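Local coordinates for protein dual function macrocyclase-peptidase POPB (Galerina marginata, PDB 5N4B) that cleaves peptide bonds after proline and joins peptide ends into macrocycles in the biosynthesis of the amanitin toxins, at residues T171-S176 with D191-D196; Q107-R112 with D134-A139; Y336-I341 with R351-E356; A313-I318 with T329-P334; K71-F76 with D711-W716. The protein carries 1 engineered substitution. All blocks are in the same frame, centred on the assembly; numbering follows the deposited sequence. Where two conformers were deposited one is given.

Contacts 1 to 4 all belong to the beta-propeller, whereas contact 5 ties helix 68-80 to helix 705-722 of the alpha/beta-hydrolase part; along the sequence the loop closed by contact 5 encloses the other four. Contacts 3 and 4 share one blade, their centres about 9 Å apart, and are coupled directly: Y336 OH lies 2.7 Å from D314 OD2, and K337 N lies 2.9 Å from T329 O. Contacts 1 and 2 sit on successive blades, with centres about 14 Å apart. The side chain of I172 in contact 1 is about 11 Å from that of the charge-relay residue H699, while contacts 2 and 5 reach the bound peptide through S108 and K715.

Contact 1 (T171-S176 with D191-D196); sequences TIYVRS and DGRLSD
The backbones come closest at R175 and R193, whose CA atoms are 4.3 Å apart, and next to this point L194 N donates to V174 O over 3.0 Å, nearly along the carbonyl axis. The site is the edge of a beta-propeller blade: strand 170-176 is the third of four strands, and 191-196 is part of the connection that leads into the outermost, 198-201. D191 shapes that connection. Its OD1 accepts R193 N, closing an Asx turn, and also takes R175 NH1 at 2.7 Å through the syn lone pair in a salt bridge. R175 reaches it from the crowded rotamer about chi1 (69°), with a bend at chi3, and its NH2 donates 2.8 Å to D191 O; the guanidinium thus grips two atoms of D191 end-on. Further hydrogen bonds to S179 O and Y160 OH hold the same group. The extended chain of R193 obliquely crosses Y173, whose CE1 lies over the guanidinium centre, 3.6 Å above a plane tilted 51° from the ring; the phenol oxygen bonds E197. V174 CG1 meets L194 CD1. One water accepts from S176 N at 2.8 Å and donates to G192 O at 2.6 Å.

Contact 2 (Q107-R112 with D134-A139); sequences QSVLYR and DPNVLA
N136 is the polar hub between 107-112 and 134-139. Its ND2 sends a nearly straight bond (163°) to Q107 O at 2.9 Å, from above the carbonyl plane, and a second to the syn lone pair of D134 OD1 at 2.8 Å. The same D134 oxygen accepts N136 N at 2.9 Å, completing an Asx turn at a short 3-10 segment, so one carboxylate oxygen fixes both the turn and the rotation of the amide. N136 OD1 takes a weak bond from Q107 N, and a water donates to it at 2.8 Å while accepting from Q107 NE2 at 2.9 Å. The Q107 amide is also held from outside: OE1 accepts from M146 N and NE2 donates to A144 O; OE1 brushes P135 CB at 3.3 Å. Strand 109-113 is the third in its propeller blade, and 134-139 carries the chain from the outermost strand, 129-133, to the next blade, where P135 packs on M146 of strand 144-151 and L138 on Y160 of strand 157-164.

Contact 3 (Y336-I341 with R351-E356); sequences YKVITI and RDFIPE
V338 O is gripped by two backbone N-H groups at once, F353 N at 2.8 Å and I354 N at 3.2 Å, both lying in the carbonyl plane. This double acceptance is the signature of a classic beta bulge: F353 and I354 together face V338, and the antiparallel register between the third and outermost strands of the propeller blade shifts by one residue. V338 N also donates to I354 O at 3.1 Å, and regular pairing continues at T340 and R351, a hydrogen-bonded pair whose T340 N to R351 O bond (2.8 Å) runs nearly along the carbonyl axis. On the face that carries V338 and T340, V338 lies alongside both I354 and F353. V338 CG1 comes in at the edge of the F353 ring, 3.9 Å from CD2, while that ring also makes edge-to-face pairs with Y326 and F373. K337 takes the crowded position about chi1 (64°), then extends fully to cross D352 at about a right angle, and its NZ meets the syn lone pair of D352 OD1 at 2.8 Å in a salt bridge. The backbone bonds continue through the bulge where the chain turns its corner at F353. The chemistry is therefore divided: an apolar side where V338 packs on F353 and I354, and on L362 and V365 of strand 361-368, and a charged pair at the more exposed rim.

Contact 4 (A313-I318 with T329-P334); sequences ADYNII and TNLNAP
One face of the Y315 ring carries T329 OG1, 3.5 Å above the plane and displaced toward the rim, while the phenol end reaches L331, with OH 3.4 Å from CD2. This is the end of a propeller blade, where the first strand, 315-321, and its neighbour 324-329 meet as an antiparallel pair, Y315 and T329 forming a non-hydrogen-bonded pair with both side chains on the same face. The ring lies beside T329 because CG is anti to the carbonyl carbon (chi1 -65°). T329 OG1, set anti to its own backbone N, works in two directions. It donates to D314 O at 2.8 Å and accepts L331 N at 3.0 Å, which makes an ST turn. D314 O has a second donor in N330 N, at 3.3 Å. N330 to A333 then make a type II beta turn. The carboxylate of D314 bonds Y336 OH, linking it to the residue just before strand 337-342. A313 CB packs on L331 CB at 4.0 Å. A nearly straight bond (171°) joins D314 N to the amide of N330, whose OD1 accepts it at 2.8 Å, the donor standing above the carbonyl plane.

Contact 5 (K71-F76 with D711-W716); sequences KLAEKF and DAADKW
F76 and W716 both set CG anti to the carbonyl carbon (chi1 -71° and -61°), which brings the F76 ring and the CB-CD1 side of W716 together. The motif is a crossed helix pair: helix 68-80, from the N-terminal part of the chain, packs on helix 705-722 of the alpha/beta-hydrolase domain, and the axes of segments 71-76 and 711-716 approach to 8.4 Å, their N-to-C directions 128° apart. Small residues allow this close approach. The CA atoms of A73 and A713 are 5.0 Å apart, and A713 CB lies 3.6 Å from A73 N. Beside this point the F76 ring meets the other helix by its rim, with A712 O at the edge, 3.7 Å from CE2. L72 CD1 reaches the backbone at W716. No hydrogen bond crosses the interface, the side chains that meet are apolar, and I511 of helix 510-519 touches both F76 and W716. The two ring planes are perpendicular, and F76 CE2 comes to the edge of the indole, 3.5 Å from W716 CD1.

Contact 1 (T171-S176 with D191-D196)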
# COMPACT_ATOMS: atom_id res chain seq x y z
N THR A 171 -11.96 15.44 -1.96
CA THR A 171 -12.74 16.48 -1.30
C THR A 171 -13.29 15.89 -0.01
O THR A 171 -13.84 14.78 0.00
CB THR A 171 -13.89 16.97 -2.19
OG1 THR A 171 -13.31 17.43 -3.43
CG2 THR A 171 -14.67 18.04 -1.52
N ILE A 172 -13.11 16.62 1.08
CA ILE A 172 -13.58 16.17 2.39
C ILE A 172 -14.91 16.82 2.66
O ILE A 172 -15.06 18.05 2.54
CB ILE A 172 -12.59 16.48 3.51
CG1 ILE A 172 -11.21 15.87 3.22
CG2 ILE A 172 -13.15 15.94 4.82
CD1 ILE A 172 -10.14 16.39 4.21
N TYR A 173 -15.88 15.99 3.04
CA TYR A 173 -17.21 16.38 3.47
C TYR A 173 -17.38 15.98 4.93
O TYR A 173 -16.60 15.19 5.48
CB TYR A 173 -18.31 15.70 2.60
CG TYR A 173 -18.21 16.10 1.16
CD1 TYR A 173 -18.75 17.30 0.72
CD2 TYR A 173 -17.52 15.33 0.25
CE1 TYR A 173 -18.64 17.66 -0.58
CE2 TYR A 173 -17.40 15.70 -1.07
CZ TYR A 173 -17.98 16.88 -1.48
OH TYR A 173 -17.82 17.28 -2.80
N VAL A 174 -18.39 16.58 5.58
CA VAL A 174 -18.66 16.33 6.98
C VAL A 174 -20.16 16.14 7.15
O VAL A 174 -20.97 16.93 6.63
CB VAL A 174 -18.19 17.48 7.88
CG1 VAL A 174 -18.41 17.15 9.39
CG2 VAL A 174 -16.74 17.84 7.59
N ARG A 175 -20.51 15.14 7.92
CA ARG A 175 -21.91 14.91 8.27
C ARG A 175 -22.06 14.50 9.72
O ARG A 175 -21.16 13.94 10.34
CB ARG A 175 -22.60 13.85 7.37
CG ARG A 175 -22.07 12.44 7.62
CD ARG A 175 -22.44 11.45 6.53
NE ARG A 175 -23.87 11.42 6.30
CZ ARG A 175 -24.48 11.93 5.23
NH1 ARG A 175 -23.85 12.50 4.22
NH2 ARG A 175 -25.80 11.89 5.19
N SER A 176 -23.22 14.81 10.29
CA SER A 176 -23.55 14.35 11.62
C SER A 176 -23.61 12.83 11.66
O SER A 176 -24.11 12.19 10.73
CB SER A 176 -24.94 14.89 12.00
OG SER A 176 -25.34 14.28 13.22
N ASP A 191 -29.21 14.87 1.04
CA ASP A 191 -28.05 14.10 1.46
C ASP A 191 -27.92 14.03 2.99
O ASP A 191 -27.77 12.93 3.56
CB ASP A 191 -26.81 14.66 0.78
CG ASP A 191 -25.50 14.04 1.29
OD1 ASP A 191 -25.31 13.96 2.53
OD2 ASP A 191 -24.71 13.61 0.44
N GLY A 192 -28.02 15.16 3.68
CA GLY A 192 -27.86 15.22 5.12
C GLY A 192 -26.55 15.83 5.55
O GLY A 192 -26.45 16.32 6.68
N ARG A 193 -25.57 15.92 4.65
CA ARG A 193 -24.29 16.45 5.08
C ARG A 193 -24.38 17.96 5.30
O ARG A 193 -25.28 18.64 4.83
CB ARG A 193 -23.23 16.18 4.02
CG ARG A 193 -23.46 16.89 2.69
CD ARG A 193 -22.24 16.74 1.79
NE ARG A 193 -22.40 17.31 0.44
CZ ARG A 193 -22.11 18.56 0.09
NH1 ARG A 193 -21.67 19.46 0.97
NH2 ARG A 193 -22.25 18.91 -1.19
N LEU A 194 -23.40 18.49 6.01
CA LEU A 194 -23.19 19.93 6.09
C LEU A 194 -22.71 20.50 4.77
O LEU A 194 -22.27 19.78 3.89
CB LEU A 194 -22.11 20.20 7.14
CG LEU A 194 -22.33 19.69 8.53
CD1 LEU A 194 -21.18 20.16 9.43
CD2 LEU A 194 -23.64 20.19 9.09
N SER A 195 -22.80 21.85 4.59
CA SER A 195 -22.37 22.42 3.33
C SER A 195 -20.85 22.47 3.20
O SER A 195 -20.35 22.79 2.11
CB SER A 195 -22.93 23.83 3.14
OG SER A 195 -22.46 24.61 4.20
N ASP A 196 -20.11 22.14 4.27
CA ASP A 196 -18.65 22.14 4.24
C ASP A 196 -18.15 21.34 3.04
O ASP A 196 -18.58 20.21 2.83
CB ASP A 196 -18.11 21.45 5.49
CG ASP A 196 -18.52 22.14 6.79
OD1 ASP A 196 -19.67 22.62 6.90
OD2 ASP A 196 -17.69 22.14 7.74
O HOH W 1 -19.93 18.38 4.00
O HOH W 2 -24.89 16.44 8.79

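Contact 2 (Q107-R112 with D134-A139)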
# COMPACT_ATOMS: atom_id res chain seq x y z
N GLN A 107 -17.41 -1.31 -2.67
CA GLN A 107 -17.00 -0.56 -1.49
C GLN A 107 -17.76 -1.14 -0.30
O GLN A 107 -18.97 -1.40 -0.39
CB GLN A 107 -17.26 0.95 -1.58
CG GLN A 107 -16.58 1.66 -2.76
CD GLN A 107 -16.83 3.14 -2.79
OE1 GLN A 107 -16.25 3.89 -2.01
NE2 GLN A 107 -17.68 3.56 -3.68
N SER A 108 -17.07 -1.34 0.79
CA SER A 108 -17.68 -1.83 2.01
C SER A 108 -18.47 -0.70 2.67
O SER A 108 -18.22 0.49 2.44
CB SER A 108 -16.64 -2.39 2.96
OG SER A 108 -15.99 -3.46 2.29
N VAL A 109 -19.43 -1.09 3.50
CA VAL A 109 -20.43 -0.19 4.06
C VAL A 109 -20.20 -0.04 5.56
O VAL A 109 -19.98 -1.03 6.26
CB VAL A 109 -21.84 -0.73 3.79
CG1 VAL A 109 -22.89 0.15 4.39
CG2 VAL A 109 -22.02 -0.84 2.26
N LEU A 110 -20.27 1.19 6.04
CA LEU A 110 -20.07 1.49 7.45
C LEU A 110 -21.40 1.31 8.19
O LEU A 110 -22.37 2.04 7.95
CB LEU A 110 -19.52 2.90 7.62
CG LEU A 110 -19.01 3.37 8.97
CD1 LEU A 110 -18.02 2.35 9.58
CD2 LEU A 110 -18.36 4.75 8.84
N TYR A 111 -21.40 0.40 9.14
CA TYR A 111 -22.54 0.06 9.99
C TYR A 111 -22.38 0.65 11.38
O TYR A 111 -21.27 0.85 11.86
CB TYR A 111 -22.64 -1.47 10.13
CG TYR A 111 -23.49 -2.14 9.05
CD1 TYR A 111 -23.15 -2.06 7.73
CD2 TYR A 111 -24.62 -2.80 9.37
CE1 TYR A 111 -23.95 -2.63 6.73
CE2 TYR A 111 -25.40 -3.40 8.38
CZ TYR A 111 -25.06 -3.27 7.07
OH TYR A 111 -25.88 -3.83 6.09
N ARG A 112 -23.51 0.87 11.95
CA ARG A 112 -23.62 1.32 13.45
C ARG A 112 -24.52 0.41 14.27
O ARG A 112 -25.57 -0.03 13.85
CB ARG A 112 -24.43 2.63 13.39
CG ARG A 112 -24.78 3.28 14.75
CD ARG A 112 -25.57 4.60 14.62
NE ARG A 112 -25.88 5.18 15.96
CZ ARG A 112 -26.94 4.87 16.73
NH1 ARG A 112 -27.19 5.53 17.87
NH2 ARG A 112 -27.75 3.90 16.37
N ASP A 134 -22.97 4.41 3.43
CA ASP A 134 -22.78 3.51 2.29
C ASP A 134 -22.07 4.27 1.18
O ASP A 134 -22.71 5.05 0.45
CB ASP A 134 -24.13 2.96 1.81
CG ASP A 134 -23.98 1.98 0.67
OD1 ASP A 134 -22.86 1.87 0.14
OD2 ASP A 134 -24.99 1.33 0.31
N PRO A 135 -20.76 4.12 1.01
CA PRO A 135 -20.09 4.93 -0.01
C PRO A 135 -20.54 4.60 -1.41
O PRO A 135 -20.29 5.39 -2.34
CB PRO A 135 -18.61 4.59 0.20
CG PRO A 135 -18.49 3.66 1.23
CD PRO A 135 -19.84 3.23 1.72
N ASN A 136 -21.20 3.46 -1.63
CA ASN A 136 -21.62 3.13 -2.97
C ASN A 136 -22.69 4.10 -3.45
O ASN A 136 -22.96 4.13 -4.65
CB ASN A 136 -22.15 1.70 -3.02
CG ASN A 136 -21.11 0.67 -2.61
OD1 ASN A 136 -20.20 0.34 -3.38
ND2 ASN A 136 -21.23 0.16 -1.41
N VAL A 137 -23.36 4.83 -2.57
CA VAL A 137 -24.36 5.77 -3.04
C VAL A 137 -23.83 7.19 -3.23
O VAL A 137 -24.61 8.10 -3.53
CB VAL A 137 -25.63 5.75 -2.19
CG1 VAL A 137 -26.17 4.34 -2.07
CG2 VAL A 137 -25.39 6.31 -0.86
N LEU A 138 -22.52 7.39 -3.05
CA LEU A 138 -21.97 8.72 -3.30
C LEU A 138 -22.24 9.18 -4.74
O LEU A 138 -22.43 10.36 -4.98
CB LEU A 138 -20.47 8.73 -2.97
CG LEU A 138 -20.17 8.76 -1.47
CD1 LEU A 138 -18.73 8.37 -1.28
CD2 LEU A 138 -20.49 10.09 -0.83
N ALA A 139 -22.22 8.25 -5.68
CA ALA A 139 -22.69 8.48 -7.05
C ALA A 139 -23.45 7.25 -7.51
O ALA A 139 -22.94 6.13 -7.41
CB ALA A 139 -21.52 8.80 -8.00
O HOH W 3 -19.09 1.80 -5.45

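Contact 3 (Y336-I341 with R351-E356)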
# COMPACT_ATOMS: atom_id res chain seq x y z
N TYR A 336 14.11 0.17 15.14
CA TYR A 336 13.16 1.01 15.85
C TYR A 336 13.13 0.73 17.35
O TYR A 336 13.55 -0.32 17.83
CB TYR A 336 11.77 0.97 15.20
CG TYR A 336 11.63 1.65 13.87
CD1 TYR A 336 12.09 1.06 12.70
CD2 TYR A 336 11.04 2.90 13.77
CE1 TYR A 336 11.93 1.69 11.46
CE2 TYR A 336 10.90 3.52 12.54
CZ TYR A 336 11.35 2.90 11.40
OH TYR A 336 11.23 3.48 10.13
N LYS A 337 12.57 1.69 18.08
CA LYS A 337 12.51 1.68 19.55
C LYS A 337 11.53 2.75 19.98
O LYS A 337 11.03 3.51 19.16
CB LYS A 337 13.89 1.93 20.18
CG LYS A 337 14.47 3.29 19.89
CD LYS A 337 15.78 3.52 20.58
CE LYS A 337 16.41 4.83 20.19
NZ LYS A 337 17.68 5.03 21.00
N VAL A 338 11.23 2.80 21.27
CA VAL A 338 10.41 3.88 21.83
C VAL A 338 11.30 4.73 22.71
O VAL A 338 11.94 4.19 23.63
CB VAL A 338 9.21 3.38 22.65
CG1 VAL A 338 8.42 4.56 23.21
CG2 VAL A 338 8.32 2.46 21.85
N ILE A 339 11.29 6.03 22.46
CA ILE A 339 11.96 7.00 23.30
C ILE A 339 10.92 7.87 24.00
O ILE A 339 9.75 7.95 23.61
CB ILE A 339 12.96 7.88 22.52
CG1 ILE A 339 12.21 8.69 21.46
CG2 ILE A 339 14.08 7.06 21.91
CD1 ILE A 339 13.09 9.79 20.83
N THR A 340 11.36 8.55 25.05
CA THR A 340 10.65 9.70 25.59
C THR A 340 11.48 10.95 25.37
O THR A 340 12.71 10.93 25.52
CB THR A 340 10.33 9.51 27.07
OG1 THR A 340 11.55 9.33 27.85
CG2 THR A 340 9.37 8.34 27.30
N ILE A 341 10.80 12.06 25.05
CA ILE A 341 11.39 13.41 24.97
C ILE A 341 10.62 14.22 26.00
O ILE A 341 9.39 14.35 25.90
CB ILE A 341 11.31 14.02 23.56
CG1 ILE A 341 12.09 13.18 22.52
CG2 ILE A 341 11.87 15.46 23.59
CD1 ILE A 341 12.12 13.71 21.10
N ARG A 351 15.44 9.73 26.30
CA ARG A 351 15.72 8.46 26.96
C ARG A 351 15.01 7.33 26.23
O ARG A 351 13.95 7.54 25.65
CB ARG A 351 15.20 8.53 28.41
CG ARG A 351 16.05 9.37 29.30
CD ARG A 351 15.38 9.61 30.65
NE ARG A 351 16.31 10.21 31.59
CZ ARG A 351 15.96 10.66 32.78
NH1 ARG A 351 14.69 10.59 33.20
NH2 ARG A 351 16.93 11.10 33.57
N ASP A 352 15.57 6.15 26.28
CA ASP A 352 14.93 4.94 25.76
C ASP A 352 13.91 4.46 26.76
O ASP A 352 14.22 4.26 27.94
CB ASP A 352 15.92 3.81 25.51
CG ASP A 352 16.87 4.07 24.35
OD1 ASP A 352 16.72 5.07 23.59
OD2 ASP A 352 17.79 3.25 24.20
N PHE A 353 12.67 4.24 26.32
CA PHE A 353 11.62 3.65 27.13
C PHE A 353 11.49 2.16 26.88
O PHE A 353 11.46 1.36 27.84
CB PHE A 353 10.29 4.37 26.88
CG PHE A 353 9.09 3.76 27.57
CD1 PHE A 353 9.01 3.78 28.96
CD2 PHE A 353 8.04 3.21 26.87
CE1 PHE A 353 7.90 3.26 29.63
CE2 PHE A 353 6.95 2.67 27.52
CZ PHE A 353 6.86 2.68 28.88
N ILE A 354 11.41 1.77 25.60
CA ILE A 354 11.46 0.37 25.18
C ILE A 354 12.68 0.31 24.28
O ILE A 354 12.65 0.91 23.20
CB ILE A 354 10.18 -0.10 24.50
CG1 ILE A 354 9.04 -0.10 25.50
CG2 ILE A 354 10.42 -1.52 23.91
CD1 ILE A 354 7.69 -0.32 24.84
N PRO A 355 13.75 -0.36 24.65
CA PRO A 355 14.98 -0.33 23.85
C PRO A 355 14.82 -1.05 22.54
O PRO A 355 13.97 -1.92 22.39
CB PRO A 355 16.01 -1.04 24.76
CG PRO A 355 15.23 -1.82 25.71
CD PRO A 355 13.92 -1.10 25.92
N GLU A 356 15.68 -0.71 21.60
CA GLU A 356 15.77 -1.41 20.32
C GLU A 356 16.07 -2.88 20.53
O GLU A 356 16.95 -3.23 21.34
CB GLU A 356 16.87 -0.78 19.47
CG GLU A 356 16.92 -1.32 18.06
CD GLU A 356 18.19 -0.97 17.31
OE1 GLU A 356 19.19 -0.64 17.96
OE2 GLU A 356 18.18 -1.08 16.07

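Contact 4 (A313-I318 with T329-P334)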
# COMPACT_ATOMS: atom_id res chain seq x y z
N ALA A 313 16.09 10.81 10.95
CA ALA A 313 15.45 9.61 11.45
C ALA A 313 13.94 9.76 11.35
O ALA A 313 13.42 10.86 11.12
CB ALA A 313 15.88 9.36 12.91
N ASP A 314 13.25 8.64 11.53
CA ASP A 314 11.79 8.54 11.55
C ASP A 314 11.31 8.78 12.97
O ASP A 314 11.84 8.16 13.90
CB ASP A 314 11.48 7.10 11.10
CG ASP A 314 10.00 6.75 10.97
OD1 ASP A 314 9.14 7.43 11.53
OD2 ASP A 314 9.71 5.71 10.32
N TYR A 315 10.39 9.71 13.16
CA TYR A 315 9.79 9.97 14.46
C TYR A 315 8.27 9.99 14.30
O TYR A 315 7.75 10.76 13.48
CB TYR A 315 10.22 11.32 15.00
CG TYR A 315 11.68 11.51 15.32
CD1 TYR A 315 12.57 11.91 14.32
CD2 TYR A 315 12.18 11.32 16.61
CE1 TYR A 315 13.88 12.13 14.58
CE2 TYR A 315 13.48 11.53 16.86
CZ TYR A 315 14.33 11.94 15.87
OH TYR A 315 15.65 12.20 16.21
N ASN A 316 7.57 9.19 15.08
CA ASN A 316 6.12 9.16 15.07
C ASN A 316 5.60 9.15 16.50
O ASN A 316 5.97 8.27 17.28
CB ASN A 316 5.62 7.93 14.28
CG ASN A 316 4.11 7.98 14.02
OD1 ASN A 316 3.37 7.29 14.66
ND2 ASN A 316 3.67 8.89 13.15
N ILE A 317 4.73 10.08 16.85
CA ILE A 317 4.24 10.16 18.22
C ILE A 317 3.36 8.98 18.58
O ILE A 317 2.46 8.59 17.82
CB ILE A 317 3.40 11.44 18.41
CG1 ILE A 317 4.17 12.70 18.06
CG2 ILE A 317 2.87 11.51 19.87
CD1 ILE A 317 5.42 12.87 18.80
N ILE A 318 3.53 8.44 19.77
CA ILE A 318 2.63 7.44 20.36
C ILE A 318 1.63 8.13 21.28
O ILE A 318 0.41 8.02 21.09
CB ILE A 318 3.42 6.38 21.15
CG1 ILE A 318 4.41 5.68 20.24
CG2 ILE A 318 2.45 5.41 21.82
CD1 ILE A 318 5.53 5.00 20.96
N THR A 329 10.72 5.61 17.10
CA THR A 329 11.79 6.21 16.30
C THR A 329 12.80 5.17 15.88
O THR A 329 12.97 4.14 16.55
CB THR A 329 12.49 7.37 17.06
OG1 THR A 329 13.45 8.02 16.22
CG2 THR A 329 13.27 6.85 18.22
N ASN A 330 13.50 5.46 14.78
CA ASN A 330 14.70 4.70 14.41
C ASN A 330 16.00 5.48 14.61
O ASN A 330 17.04 5.08 14.08
CB ASN A 330 14.58 4.10 13.00
CG ASN A 330 14.55 5.13 11.94
OD1 ASN A 330 14.72 6.31 12.22
ND2 ASN A 330 14.37 4.71 10.69
N LEU A 331 15.95 6.58 15.39
CA LEU A 331 17.17 7.33 15.72
C LEU A 331 18.20 6.43 16.36
O LEU A 331 17.97 5.89 17.45
CB LEU A 331 16.79 8.48 16.67
CG LEU A 331 17.96 9.24 17.27
CD1 LEU A 331 18.69 9.90 16.19
CD2 LEU A 331 17.46 10.26 18.26
N ASN A 332 19.32 6.25 15.68
CA ASN A 332 20.40 5.40 16.18
C ASN A 332 19.91 4.00 16.49
O ASN A 332 20.46 3.30 17.34
CB ASN A 332 21.07 5.99 17.42
CG ASN A 332 21.67 7.31 17.15
OD1 ASN A 332 22.32 7.49 16.14
ND2 ASN A 332 21.45 8.26 18.06
N ALA A 333 18.92 3.52 15.73
CA ALA A 333 18.17 2.30 16.05
C ALA A 333 17.44 1.80 14.82
O ALA A 333 16.23 1.98 14.68
CB ALA A 333 17.21 2.54 17.20
N PRO A 334 18.16 1.15 13.91
CA PRO A 334 17.55 0.76 12.64
C PRO A 334 16.40 -0.19 12.76
O PRO A 334 15.58 -0.25 11.83
CB PRO A 334 18.72 0.18 11.85
CG PRO A 334 19.72 -0.17 12.83
CD PRO A 334 19.59 0.83 13.96

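Contact 5 (K71-F76 with D711-W716)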
# COMPACT_ATOMS: atom_id res chain seq x y z
N LYS A 71 -13.01 -20.22 -16.94
CA LYS A 71 -13.10 -21.18 -15.84
C LYS A 71 -12.48 -20.59 -14.57
O LYS A 71 -13.04 -20.73 -13.47
CB LYS A 71 -12.45 -22.53 -16.21
CG LYS A 71 -13.04 -23.16 -17.48
CD LYS A 71 -12.43 -24.55 -17.77
CE LYS A 71 -13.19 -25.30 -18.88
NZ LYS A 71 -13.31 -24.51 -20.15
N LEU A 72 -11.36 -19.91 -14.71
CA LEU A 72 -10.72 -19.29 -13.56
C LEU A 72 -11.56 -18.13 -13.04
O LEU A 72 -11.66 -17.93 -11.83
CB LEU A 72 -9.32 -18.80 -13.91
CG LEU A 72 -8.30 -19.87 -14.14
CD1 LEU A 72 -6.95 -19.15 -14.41
CD2 LEU A 72 -8.13 -20.87 -13.01
N ALA A 73 -12.18 -17.35 -13.91
CA ALA A 73 -13.06 -16.28 -13.43
C ALA A 73 -14.16 -16.84 -12.52
O ALA A 73 -14.47 -16.26 -11.47
CB ALA A 73 -13.67 -15.52 -14.58
N GLU A 74 -14.78 -17.94 -12.94
CA GLU A 74 -15.83 -18.57 -12.14
C GLU A 74 -15.29 -19.00 -10.79
O GLU A 74 -15.93 -18.78 -9.75
CB GLU A 74 -16.35 -19.76 -12.93
CG GLU A 74 -17.37 -20.60 -12.26
CD GLU A 74 -17.77 -21.89 -13.04
OE1 GLU A 74 -17.38 -22.09 -14.26
OE2 GLU A 74 -18.39 -22.73 -12.37
N LYS A 75 -14.12 -19.64 -10.77
CA LYS A 75 -13.53 -20.11 -9.51
C LYS A 75 -13.13 -18.92 -8.62
O LYS A 75 -13.31 -18.96 -7.41
CB LYS A 75 -12.29 -20.96 -9.79
CG LYS A 75 -12.54 -22.28 -10.53
CD LYS A 75 -11.19 -22.94 -10.92
CE LYS A 75 -11.36 -24.20 -11.77
NZ LYS A 75 -12.05 -25.26 -11.04
N PHE A 76 -12.57 -17.88 -9.22
CA PHE A 76 -12.06 -16.74 -8.45
C PHE A 76 -13.21 -15.92 -7.87
O PHE A 76 -13.13 -15.45 -6.73
CB PHE A 76 -11.20 -15.84 -9.33
CG PHE A 76 -9.84 -16.42 -9.72
CD1 PHE A 76 -9.36 -17.56 -9.13
CD2 PHE A 76 -9.10 -15.81 -10.70
CE1 PHE A 76 -8.07 -18.04 -9.46
CE2 PHE A 76 -7.82 -16.29 -11.07
CZ PHE A 76 -7.33 -17.40 -10.46
N ASP A 711 -9.88 -9.21 -14.33
CA ASP A 711 -8.46 -8.95 -14.52
C ASP A 711 -7.61 -10.02 -13.84
O ASP A 711 -6.59 -10.43 -14.40
CB ASP A 711 -8.08 -7.58 -14.00
CG ASP A 711 -8.56 -6.43 -14.91
OD1 ASP A 711 -8.92 -6.67 -16.09
OD2 ASP A 711 -8.66 -5.31 -14.35
N ALA A 712 -8.02 -10.52 -12.66
CA ALA A 712 -7.28 -11.59 -12.01
C ALA A 712 -7.30 -12.85 -12.87
O ALA A 712 -6.28 -13.54 -13.02
CB ALA A 712 -7.86 -11.85 -10.62
N ALA A 713 -8.46 -13.19 -13.44
CA ALA A 713 -8.52 -14.37 -14.28
C ALA A 713 -7.62 -14.24 -15.50
O ALA A 713 -6.97 -15.21 -15.91
CB ALA A 713 -9.97 -14.63 -14.68
N ASP A 714 -7.58 -13.06 -16.11
CA ASP A 714 -6.68 -12.84 -17.26
C ASP A 714 -5.22 -13.03 -16.85
O ASP A 714 -4.46 -13.70 -17.56
CB ASP A 714 -6.83 -11.42 -17.78
CG ASP A 714 -8.05 -11.18 -18.65
OD1 ASP A 714 -8.73 -12.14 -19.02
OD2 ASP A 714 -8.32 -9.98 -18.98
N LYS A 715 -4.83 -12.45 -15.73
CA LYS A 715 -3.44 -12.49 -15.28
C LYS A 715 -3.00 -13.91 -14.96
O LYS A 715 -1.99 -14.42 -15.47
CB LYS A 715 -3.25 -11.61 -14.04
CG LYS A 715 -1.99 -11.85 -13.30
CD LYS A 715 -1.77 -10.76 -12.26
CE LYS A 715 -2.52 -10.98 -11.04
NZ LYS A 715 -1.77 -10.29 -9.88
N TRP A 716 -3.78 -14.58 -14.09
CA TRP A 716 -3.38 -15.91 -13.65
C TRP A 716 -3.59 -16.93 -14.75
O TRP A 716 -2.83 -17.90 -14.87
CB TRP A 716 -4.11 -16.30 -12.35
CG TRP A 716 -3.82 -15.38 -11.20
CD1 TRP A 716 -4.73 -14.67 -10.47
CD2 TRP A 716 -2.53 -15.05 -10.67
NE1 TRP A 716 -4.08 -13.93 -9.51
CE2 TRP A 716 -2.73 -14.12 -9.63
CE3 TRP A 716 -1.23 -15.44 -10.99
CZ2 TRP A 716 -1.68 -13.59 -8.88
CZ3 TRP A 716 -0.18 -14.91 -10.25
CH2 TRP A 716 -0.41 -14.00 -9.21